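PDB 2PRX: thioesterase superfamily protein from Shewanella loihica, which probably hydrolyses thioesters, as a member of the hotdog-fold thioesterase superfamily, although its own substrate is not established. Local coordinates for residues 120-123 with 128-131; 38-43 with 71-76; 65-70 with 95-100. All blocks are in the same frame, centred on the assembly; numbering follows the deposited sequence. Where two conformers were deposited one is given.

Contact 1 of 3, residues 120-123 with 128-131; sequences IKEV and VVVE
Glu122 O receives two donors from the facing strand. Val129 N gives it a hydrogen bond of 3.0 Å, with an angle of 164° at the hydrogen. Val128 CA adds a CA-H...O contact of 3.2 Å to Glu122 O. The bond from Val129 N belongs to a classic beta bulge in the hairpin of strands 114-122 and 127-135, part of the antiparallel hotdog sheet. Lys121 and Glu122 form the bulge together, both opposite Val129. The second bond of the bulge is the shorter: Lys121 N lies 2.8 Å from Val129 O. The extra residue shifts the register by one between Ile120 and Glu122.

Lys121 therefore leans over the partner strand. Its chain bends at chi2 and chi3, and CD packs 3.7 Å from Glu131 CB. The ammonium ends in a long salt bridge, with NZ 3.7 Å from Glu131 OE1. Arg143 is a second, weak ionic partner of the Glu131 carboxylate.

Glu122 bends back over Val129 on the sheet face turned from the helix. Its first torsion is an uncommon 136°, and OE2 sits only 3.1 Å from Val129 CG2. With an alanine here the backbone bond to Val129 could stay, but Val129 CG2 would probably lose its cover and Lys127 its weak ionic mate.

Ile120 and Val130 project from the other face, where Ile120 and Val128 reach helix 59-78. The end of Ile120 crosses the valines at a slant. Its CD1 rests 4.2 Å from both Val128 CG1 and Val130 CG1.

Contact 2 of 3, residues 38-43 with 71-76; sequences EQTIAH and TGSASA
The polar part of this contact is one hydrogen bond between buried hydroxyls, Thr40 on strand 39-44 and Ser73 on helix 59-78. Thr40 OG1 donates to Ser73 OG over 2.6 Å, a short distance. Both oxygens meet at open angles. The first torsion of Thr40 (70°) sets OG1 between the backbone N and the carbonyl carbon, a crowded position that aims the hydroxyl at the helix. On Ser73, OG stands beside its own backbone N, with chi1 at -55°. From there it also bonds to His69 O, one turn earlier in the helix. Ser73 OG thus serves two partners, one within the helix and one on the sheet.

The apolar part is small. Thr40 CG2 lies alongside the serine, 3.9 Å from Ser73 CB. Trp35, on the neighbouring strand 34-36, packs on both Thr40 and Ala76.

In the fold, the contact pins the central helix of the hotdog to the sheet that curls around it. Thr40 and Ser73 have the closest backbone approach of the two segments, 6.2 Å between their CA atoms. Small side chains suit that spacing. Behind Thr40, backbone bonds with Gly118 fix strand 39-44 to strand 114-122.

Chemically, the contact pairs two neutral hydroxyls away from solvent. Ser73 OG accepts from the strand and donates to its own helix, so its hydrogen-bonding capacity joins the two elements without a buried charge.

Contact 3 of 3, residues 65-70 with 95-100; sequences LIDCHG and FVTAAL
Thr97 and Leu100 both turn to helix 59-78, although residues three apart on a regular strand would point to opposite faces. The cause is a classic beta bulge between them. Ala98 and Ala99 both face Val147, and the chain turns a corner at Ala98. The segment 95-100 can thus offer the central helix of the hotdog a hydroxyl before the corner and an isobutyl group after it.

The hydroxyl meets a carboxylate. Asp67 CG is anti to the backbone N (chi1 -178°), which carries the group out from the helix to the strand. The place of Thr97 OG1 is doubtful, because it sits too close to another atom of the model. As placed, Thr97 OG1 donates to Asp67 OD1 over 2.7 Å. It favours that one oxygen, since Asp67 OD2 is 4.2 Å from Thr97 OG1. Thr71 OG1 is a weak further partner of this hydroxyl.

Leu100 spreads its two methyls over the helix. CD1 lies 3.7 Å from Ile66 CG2, meeting it at a slant. CD2 sits 3.9 Å from Asp67 CB, on the aliphatic base of the acid. Met146, on strand 142-150, packs on both Thr97 and Leu100.

The second subunit is close by. Ala99 and Leu100 pair with one of its strands in an antiparallel ladder, continuing the sheet across the dimer, and Gly59 of that subunit packs on Asp67.

The contact joins two chemistries on one residue. Asp67, close to the second subunit, offers hydrocarbon to Leu100 and an oxygen to Thr97, so one side chain takes part in both the apolar packing and the polar link to the strand.

In the fold
Contacts 2 and 3 both use helix 59-78, the core of the hotdog, on consecutive turns. Contact 1 lies on the sheet packed against it. Their centres are 10 to 11 Å apart. Contact 1 touches contact 2 where Val128 CG2 comes within 3.5 Å of Ala74 O. It meets contact 3 where Val128 CG2 lies 3.4 Å from Phe95 CE2. Between contacts 2 and 3, His69 NE2 packs 3.0 Å from Thr40 OG1. Contact 3 alone reaches the second subunit. Hotdog thioesterases commonly place their active sites at such interfaces, so contact 3 may lie near such a site, though none is established here.

Contact 1 of 3, residues 120-123 with 128-131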
ATOM      1  N   ILE A 120       1.772  19.429  -2.757  1.00 10.36           N
ATOM      2  CA  ILE A 120       3.215  19.433  -2.658  1.00  4.88           C
ATOM      3  C   ILE A 120       3.699  20.145  -1.403  1.00 13.98           C
ATOM      4  O   ILE A 120       3.562  21.355  -1.276  1.00 13.89           O
ATOM      5  CB  ILE A 120       3.866  20.135  -3.867  1.00 13.66           C
ATOM      6  CG1 ILE A 120       3.561  19.479  -5.202  1.00 20.15           C
ATOM      7  CG2 ILE A 120       5.343  20.236  -3.551  1.00 11.17           C
ATOM      8  CD1 ILE A 120       3.886  18.006  -5.276  1.00 16.96           C
ATOM      9  N   LYS A 121       4.277  19.398  -0.456  1.00 13.24           N
ATOM     10  CA  LYS A 121       4.676  20.066   0.783  1.00 12.63           C
ATOM     11  C   LYS A 121       6.104  20.579   0.768  1.00 17.39           C
ATOM     12  O   LYS A 121       6.430  21.436   1.603  1.00 34.94           O
ATOM     13  CB  LYS A 121       4.466  19.097   1.947  1.00 11.00           C
ATOM     14  CG  LYS A 121       3.230  18.217   1.815  1.00 15.07           C
ATOM     15  CD  LYS A 121       1.953  19.023   1.648  1.00 14.74           C
ATOM     16  CE  LYS A 121       1.597  19.711   2.972  1.00 17.75           C
ATOM     17  NZ  LYS A 121       0.194  20.179   3.043  1.00 15.22           N
ATOM     18  N   GLU A 122       6.951  20.099  -0.137  1.00 26.24           N
ATOM     19  CA  GLU A 122       8.322  20.586  -0.279  1.00 21.24           C
ATOM     20  C   GLU A 122       9.080  19.897  -1.409  1.00 20.65           C
ATOM     21  O   GLU A 122       8.949  18.706  -1.700  1.00 27.76           O
ATOM     22  CB  GLU A 122       9.108  20.416   1.029  1.00 20.55           C
ATOM     23  CG  GLU A 122      10.513  19.852   0.786  1.00 19.98           C
ATOM     24  CD  GLU A 122      10.763  18.666   1.708  1.00 22.77           C
ATOM     25  OE1 GLU A 122      10.536  18.928   2.907  1.00 21.26           O
ATOM     26  OE2 GLU A 122      11.135  17.592   1.213  1.00 24.72           O
ATOM     27  N   VAL A 123       9.940  20.652  -2.096  1.00 10.26           N
ATOM     28  CA  VAL A 123      10.564  20.178  -3.323  1.00 15.91           C
ATOM     29  C   VAL A 123      12.058  20.491  -3.310  1.00 21.58           C
ATOM     30  O   VAL A 123      12.391  21.618  -2.894  1.00 19.33           O
ATOM     31  CB  VAL A 123       9.950  20.857  -4.565  1.00 17.05           C
ATOM     32  CG1 VAL A 123      10.460  20.277  -5.874  1.00 16.10           C
ATOM     33  CG2 VAL A 123       8.439  20.772  -4.547  1.00 21.10           C
ATOM     34  N   VAL A 128      10.966  15.152  -3.033  1.00 10.17           N
ATOM     35  CA  VAL A 128       9.670  15.782  -2.837  1.00  5.69           C
ATOM     36  C   VAL A 128       8.939  15.107  -1.663  1.00 12.80           C
ATOM     37  O   VAL A 128       9.025  13.884  -1.526  1.00 16.95           O
ATOM     38  CB  VAL A 128       8.752  15.705  -4.066  1.00 12.92           C
ATOM     39  CG1 VAL A 128       7.702  16.814  -4.068  1.00 15.11           C
ATOM     40  CG2 VAL A 128       9.581  15.769  -5.339  1.00 22.08           C
ATOM     41  N   VAL A 129       8.277  15.934  -0.877  1.00  9.38           N
ATOM     42  CA  VAL A 129       7.346  15.499   0.166  1.00 10.67           C
ATOM     43  C   VAL A 129       5.931  15.811  -0.294  1.00 18.77           C
ATOM     44  O   VAL A 129       5.585  16.914  -0.744  1.00  9.34           O
ATOM     45  CB  VAL A 129       7.662  16.125   1.529  1.00 16.88           C
ATOM     46  CG1 VAL A 129       6.532  15.877   2.515  1.00 11.79           C
ATOM     47  CG2 VAL A 129       8.949  15.539   2.103  1.00 17.96           C
ATOM     48  N   VAL A 130       5.052  14.813  -0.236  1.00 11.37           N
ATOM     49  CA  VAL A 130       3.756  15.013  -0.866  1.00  7.94           C
ATOM     50  C   VAL A 130       2.618  14.543   0.036  1.00 13.35           C
ATOM     51  O   VAL A 130       2.782  13.492   0.656  1.00 18.30           O
ATOM     52  CB  VAL A 130       3.585  14.272  -2.204  1.00  4.55           C
ATOM     53  CG1 VAL A 130       2.381  14.874  -2.921  1.00 11.92           C
ATOM     54  CG2 VAL A 130       4.815  14.289  -3.089  1.00  4.37           C
ATOM     55  N   GLU A 131       1.527  15.289   0.054  1.00 14.62           N
ATOM     56  CA  GLU A 131       0.329  14.838   0.773  1.00 15.14           C
ATOM     57  C   GLU A 131      -0.785  14.531  -0.218  1.00 16.66           C
ATOM     58  O   GLU A 131      -1.122  15.337  -1.086  1.00 10.70           O
ATOM     59  CB  GLU A 131      -0.083  15.878   1.797  1.00 18.09           C
ATOM     60  CG  GLU A 131      -1.470  15.717   2.383  1.00 17.99           C
ATOM     61  CD  GLU A 131      -1.805  16.790   3.397  1.00 19.34           C
ATOM     62  OE1 GLU A 131      -1.050  16.914   4.391  1.00 24.16           O
ATOM     63  OE2 GLU A 131      -2.801  17.522   3.229  1.00 28.89           O
TER

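Contact 2 of 3, residues 38-43 with 71-76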
ATOM      1  N   GLU A  38      -1.740  24.100  -8.740  1.00  8.94           N
ATOM      2  CA  GLU A  38      -0.593  23.951  -7.878  1.00 11.31           C
ATOM      3  C   GLU A  38      -0.597  22.565  -7.220  1.00 12.81           C
ATOM      4  O   GLU A  38       0.420  22.148  -6.662  1.00 16.41           O
ATOM      5  CB  GLU A  38      -0.642  25.038  -6.802  1.00 17.35           C
ATOM      6  CG  GLU A  38      -0.551  26.451  -7.364  1.00 25.26           C
ATOM      7  CD  GLU A  38      -1.835  27.255  -7.273  1.00 29.20           C
ATOM      8  OE1 GLU A  38      -2.396  27.368  -6.172  1.00 26.37           O
ATOM      9  OE2 GLU A  38      -2.282  27.766  -8.324  1.00 37.52           O
ATOM     10  N   GLN A  39      -1.742  21.912  -7.314  1.00 16.16           N
ATOM     11  CA  GLN A  39      -2.014  20.560  -6.867  1.00  8.21           C
ATOM     12  C   GLN A  39      -1.933  19.667  -8.101  1.00 10.15           C
ATOM     13  O   GLN A  39      -1.926  20.057  -9.276  1.00 12.08           O
ATOM     14  CB  GLN A  39      -3.391  20.409  -6.229  1.00  6.05           C
ATOM     15  CG  GLN A  39      -3.637  21.256  -5.006  1.00 11.53           C
ATOM     16  CD  GLN A  39      -5.069  21.215  -4.513  1.00 20.63           C
ATOM     17  OE1 GLN A  39      -5.857  20.365  -4.927  1.00 21.31           O
ATOM     18  NE2 GLN A  39      -5.404  22.128  -3.612  1.00 25.02           N
ATOM     19  N   THR A  40      -1.866  18.379  -7.845  1.00 10.52           N
ATOM     20  CA  THR A  40      -1.980  17.407  -8.936  1.00 10.93           C
ATOM     21  C   THR A  40      -3.277  16.670  -8.667  1.00  3.60           C
ATOM     22  O   THR A  40      -3.840  16.888  -7.583  1.00 13.56           O
ATOM     23  CB  THR A  40      -0.790  16.454  -9.021  1.00 11.53           C
ATOM     24  OG1 THR A  40      -0.810  15.552  -7.885  1.00 16.53           O
ATOM     25  CG2 THR A  40       0.536  17.197  -8.946  1.00  1.86           C
ATOM     26  N   ILE A  41      -3.734  15.858  -9.604  1.00  9.22           N
ATOM     27  CA  ILE A  41      -4.977  15.113  -9.449  1.00 15.76           C
ATOM     28  C   ILE A  41      -5.034  13.917 -10.390  1.00 12.03           C
ATOM     29  O   ILE A  41      -4.409  13.871 -11.448  1.00 14.73           O
ATOM     30  CB  ILE A  41      -6.204  16.022  -9.680  1.00  4.93           C
ATOM     31  CG1 ILE A  41      -7.559  15.363  -9.483  1.00  9.71           C
ATOM     32  CG2 ILE A  41      -6.108  16.659 -11.064  1.00 15.29           C
ATOM     33  CD1 ILE A  41      -8.703  16.284  -9.163  1.00 13.15           C
ATOM     34  N   ALA A  42      -5.785  12.902  -9.948  1.00 10.29           N
ATOM     35  CA  ALA A  42      -6.079  11.705 -10.700  1.00  5.55           C
ATOM     36  C   ALA A  42      -7.417  11.131 -10.237  1.00  7.96           C
ATOM     37  O   ALA A  42      -7.933  11.466  -9.167  1.00  7.67           O
ATOM     38  CB  ALA A  42      -4.947  10.689 -10.610  1.00  6.59           C
ATOM     39  N   HIS A  43      -7.909  10.265 -11.099  1.00 14.60           N
ATOM     40  CA  HIS A  43      -9.138   9.510 -10.920  1.00 17.97           C
ATOM     41  C   HIS A  43      -8.949   8.054 -11.301  1.00 17.81           C
ATOM     42  O   HIS A  43      -8.142   7.738 -12.179  1.00 16.73           O
ATOM     43  CB  HIS A  43     -10.227  10.158 -11.785  1.00 14.73           C
ATOM     44  CG  HIS A  43     -10.631  11.510 -11.289  1.00 13.34           C
ATOM     45  ND1 HIS A  43     -10.101  12.672 -11.820  1.00  8.72           N
ATOM     46  CD2 HIS A  43     -11.504  11.902 -10.329  1.00 13.35           C
ATOM     47  CE1 HIS A  43     -10.631  13.713 -11.208  1.00 10.02           C
ATOM     48  NE2 HIS A  43     -11.481  13.282 -10.305  1.00 19.00           N
ATOM     49  N   THR A  71       4.191   9.622  -6.498  1.00 13.54           N
ATOM     50  CA  THR A  71       5.451   9.577  -7.222  0.50  9.13           C
ATOM     51  C   THR A  71       5.277  10.386  -8.505  1.00  8.03           C
ATOM     52  O   THR A  71       6.162  11.153  -8.856  1.00 30.06           O
ATOM     53  CB  THR A  71       5.894   8.146  -7.545  0.50 14.89           C
ATOM     54  OG1 THR A  71       6.315   7.487  -6.343  0.50 18.04           O
ATOM     55  CG2 THR A  71       7.096   8.165  -8.477  0.50 24.21           C
ATOM     56  N   GLY A  72       4.126  10.168  -9.148  1.00  5.19           N
ATOM     57  CA  GLY A  72       3.820  10.956 -10.344  1.00 12.31           C
ATOM     58  C   GLY A  72       3.918  12.434  -9.972  1.00 19.31           C
ATOM     59  O   GLY A  72       4.647  13.218 -10.589  1.00 21.00           O
ATOM     60  N   SER A  73       3.182  12.801  -8.928  1.00 19.07           N
ATOM     61  CA  SER A  73       3.218  14.154  -8.404  1.00 21.61           C
ATOM     62  C   SER A  73       4.645  14.622  -8.132  1.00 23.49           C
ATOM     63  O   SER A  73       4.978  15.767  -8.436  1.00 15.00           O
ATOM     64  CB  SER A  73       2.432  14.279  -7.096  1.00 14.96           C
ATOM     65  OG  SER A  73       1.101  13.837  -7.233  1.00 24.02           O
ATOM     66  N   ALA A  74       5.463  13.744  -7.550  1.00 16.71           N
ATOM     67  CA  ALA A  74       6.842  14.091  -7.232  1.00  8.41           C
ATOM     68  C   ALA A  74       7.634  14.461  -8.472  1.00  7.75           C
ATOM     69  O   ALA A  74       8.260  15.524  -8.541  1.00 14.13           O
ATOM     70  CB  ALA A  74       7.486  12.904  -6.493  1.00 11.85           C
ATOM     71  N   SER A  75       7.628  13.601  -9.482  1.00  9.76           N
ATOM     72  CA  SER A  75       8.426  13.836 -10.680  0.50  4.98           C
ATOM     73  C   SER A  75       8.013  15.144 -11.353  1.00  8.25           C
ATOM     74  O   SER A  75       8.864  15.911 -11.786  1.00 15.38           O
ATOM     75  CB  SER A  75       8.292  12.682 -11.668  0.50  7.91           C
ATOM     76  OG  SER A  75       9.249  11.670 -11.390  0.50 23.45           O
ATOM     77  N   ALA A  76       6.698  15.360 -11.439  1.00 10.88           N
ATOM     78  CA  ALA A  76       6.299  16.633 -12.074  1.00 14.14           C
ATOM     79  C   ALA A  76       6.839  17.823 -11.299  1.00 21.91           C
ATOM     80  O   ALA A  76       7.466  18.723 -11.865  1.00 24.90           O
ATOM     81  CB  ALA A  76       4.783  16.690 -12.220  1.00 15.98           C
TER

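Contact 3 of 3, residues 65-70 with 95-100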
ATOM      1  N   LEU A  65      -2.625   3.243  -5.393  1.00  5.09           N
ATOM      2  CA  LEU A  65      -2.915   4.470  -6.181  1.00  2.23           C
ATOM      3  C   LEU A  65      -2.326   5.684  -5.515  1.00  6.65           C
ATOM      4  O   LEU A  65      -1.916   6.688  -6.150  1.00 13.11           O
ATOM      5  CB  LEU A  65      -4.422   4.600  -6.385  1.00  2.84           C
ATOM      6  CG  LEU A  65      -5.114   3.435  -7.117  1.00  7.61           C
ATOM      7  CD1 LEU A  65      -6.618   3.516  -6.967  1.00 10.63           C
ATOM      8  CD2 LEU A  65      -4.715   3.431  -8.586  1.00 11.59           C
ATOM      9  N   ILE A  66      -2.209   5.732  -4.198  1.00  8.34           N
ATOM     10  CA  ILE A  66      -1.555   6.892  -3.585  1.00 12.15           C
ATOM     11  C   ILE A  66      -0.071   6.948  -3.938  1.00 17.16           C
ATOM     12  O   ILE A  66       0.504   8.003  -4.238  1.00 10.59           O
ATOM     13  CB  ILE A  66      -1.743   6.869  -2.062  1.00  9.93           C
ATOM     14  CG1 ILE A  66      -3.132   7.340  -1.617  1.00 11.68           C
ATOM     15  CG2 ILE A  66      -0.635   7.641  -1.389  1.00  9.16           C
ATOM     16  CD1 ILE A  66      -3.519   6.770  -0.268  1.00 16.66           C
ATOM     17  N   ASP A  67       0.555   5.778  -3.910  1.00 14.05           N
ATOM     18  CA  ASP A  67       1.962   5.618  -4.250  1.00 10.06           C
ATOM     19  C   ASP A  67       2.272   6.108  -5.654  1.00 14.69           C
ATOM     20  O   ASP A  67       3.219   6.851  -5.887  1.00 13.64           O
ATOM     21  CB  ASP A  67       2.328   4.144  -4.127  1.00  7.29           C
ATOM     22  CG  ASP A  67       3.763   3.776  -4.403  1.00 16.37           C
ATOM     23  OD1 ASP A  67       4.575   4.654  -4.736  1.00 41.05           O
ATOM     24  OD2 ASP A  67       4.069   2.565  -4.259  1.00 22.03           O
ATOM     25  N   CYS A  68       1.472   5.657  -6.629  1.00 11.99           N
ATOM     26  CA  CYS A  68       1.873   6.048  -7.993  1.00 12.87           C
ATOM     27  C   CYS A  68       1.425   7.480  -8.230  1.00 13.27           C
ATOM     28  O   CYS A  68       2.057   8.219  -8.990  1.00 11.59           O
ATOM     29  CB  CYS A  68       1.335   5.054  -9.018  1.00 14.20           C
ATOM     30  SG  CYS A  68       2.032   3.380  -8.908  1.00 15.38           S
ATOM     31  N   HIS A  69       0.337   7.922  -7.598  1.00 11.94           N
ATOM     32  CA  HIS A  69      -0.016   9.337  -7.829  1.00 13.37           C
ATOM     33  C   HIS A  69       1.018  10.238  -7.174  1.00 17.63           C
ATOM     34  O   HIS A  69       1.365  11.297  -7.700  1.00 13.13           O
ATOM     35  CB  HIS A  69      -1.420   9.613  -7.307  1.00 15.11           C
ATOM     36  CG  HIS A  69      -1.835  11.057  -7.410  1.00 11.13           C
ATOM     37  ND1 HIS A  69      -2.005  11.692  -8.628  1.00 11.98           N
ATOM     38  CD2 HIS A  69      -2.114  11.969  -6.464  1.00  5.66           C
ATOM     39  CE1 HIS A  69      -2.374  12.944  -8.395  1.00  7.76           C
ATOM     40  NE2 HIS A  69      -2.452  13.150  -7.093  1.00  7.78           N
ATOM     41  N   GLY A  70       1.518   9.818  -6.015  1.00 11.24           N
ATOM     42  CA  GLY A  70       2.439  10.584  -5.193  1.00  7.83           C
ATOM     43  C   GLY A  70       3.810  10.710  -5.826  1.00 11.83           C
ATOM     44  O   GLY A  70       4.524  11.712  -5.734  1.00 10.66           O
ATOM     45  N   PHE A  95      11.336   9.169  -9.920  1.00 10.52           N
ATOM     46  CA  PHE A  95      11.282   9.215  -8.465  1.00  8.52           C
ATOM     47  C   PHE A  95      10.783   7.863  -7.932  1.00 15.66           C
ATOM     48  O   PHE A  95      10.034   7.188  -8.633  1.00 14.16           O
ATOM     49  CB  PHE A  95      10.369  10.349  -8.016  1.00 20.86           C
ATOM     50  CG  PHE A  95      11.094  11.646  -7.688  1.00 13.66           C
ATOM     51  CD1 PHE A  95      11.740  12.384  -8.664  1.00 16.90           C
ATOM     52  CD2 PHE A  95      11.114  12.118  -6.384  1.00 13.30           C
ATOM     53  CE1 PHE A  95      12.407  13.546  -8.336  1.00 10.23           C
ATOM     54  CE2 PHE A  95      11.790  13.272  -6.040  1.00 17.99           C
ATOM     55  CZ  PHE A  95      12.440  13.993  -7.026  1.00 13.53           C
ATOM     56  N   VAL A  96      11.192   7.528  -6.732  1.00 17.94           N
ATOM     57  CA  VAL A  96      10.765   6.371  -5.964  1.00 19.26           C
ATOM     58  C   VAL A  96      10.269   6.722  -4.568  1.00 22.62           C
ATOM     59  O   VAL A  96      10.658   7.716  -3.955  1.00 10.89           O
ATOM     60  CB  VAL A  96      11.936   5.382  -5.769  1.00 18.70           C
ATOM     61  CG1 VAL A  96      12.281   4.709  -7.083  1.00 34.89           C
ATOM     62  CG2 VAL A  96      13.121   6.141  -5.186  1.00 12.84           C
ATOM     63  N   THR A  97       9.400   5.850  -4.032  1.00 17.51           N
ATOM     64  CA  THR A  97       8.876   6.110  -2.695  1.00 14.53           C
ATOM     65  C   THR A  97       9.918   5.704  -1.664  1.00 12.51           C
ATOM     66  O   THR A  97      10.454   4.605  -1.771  1.00 12.01           O
ATOM     67  CB  THR A  97       7.571   5.339  -2.428  1.00 10.38           C
ATOM     68  OG1 THR A  97       6.523   5.792  -3.293  1.00 17.86           O
ATOM     69  CG2 THR A  97       7.114   5.576  -0.995  1.00  8.88           C
ATOM     70  N   ALA A  98      10.220   6.540  -0.684  1.00 14.63           N
ATOM     71  CA  ALA A  98      11.149   6.159   0.382  1.00 12.11           C
ATOM     72  C   ALA A  98      10.374   5.818   1.642  1.00 15.95           C
ATOM     73  O   ALA A  98      10.656   4.909   2.429  1.00 12.78           O
ATOM     74  CB  ALA A  98      12.171   7.267   0.613  1.00  9.83           C
ATOM     75  N   ALA A  99       9.312   6.582   1.844  1.00 13.61           N
ATOM     76  CA  ALA A  99       8.363   6.328   2.915  1.00 15.73           C
ATOM     77  C   ALA A  99       6.976   6.749   2.444  1.00 15.21           C
ATOM     78  O   ALA A  99       6.754   7.742   1.744  1.00  9.23           O
ATOM     79  CB  ALA A  99       8.873   7.030   4.148  1.00  6.67           C
ATOM     80  N   LEU A 100       5.989   5.947   2.809  1.00 12.92           N
ATOM     81  CA  LEU A 100       4.590   6.217   2.539  1.00 12.85           C
ATOM     82  C   LEU A 100       3.807   5.775   3.790  1.00 11.58           C
ATOM     83  O   LEU A 100       3.836   4.578   4.090  1.00 16.91           O
ATOM     84  CB  LEU A 100       4.014   5.524   1.323  1.00 14.81           C
ATOM     85  CG  LEU A 100       2.591   5.869   0.880  1.00 16.46           C
ATOM     86  CD1 LEU A 100       2.394   7.363   0.635  1.00 13.41           C
ATOM     87  CD2 LEU A 100       2.247   5.100  -0.392  1.00 16.16           C
TER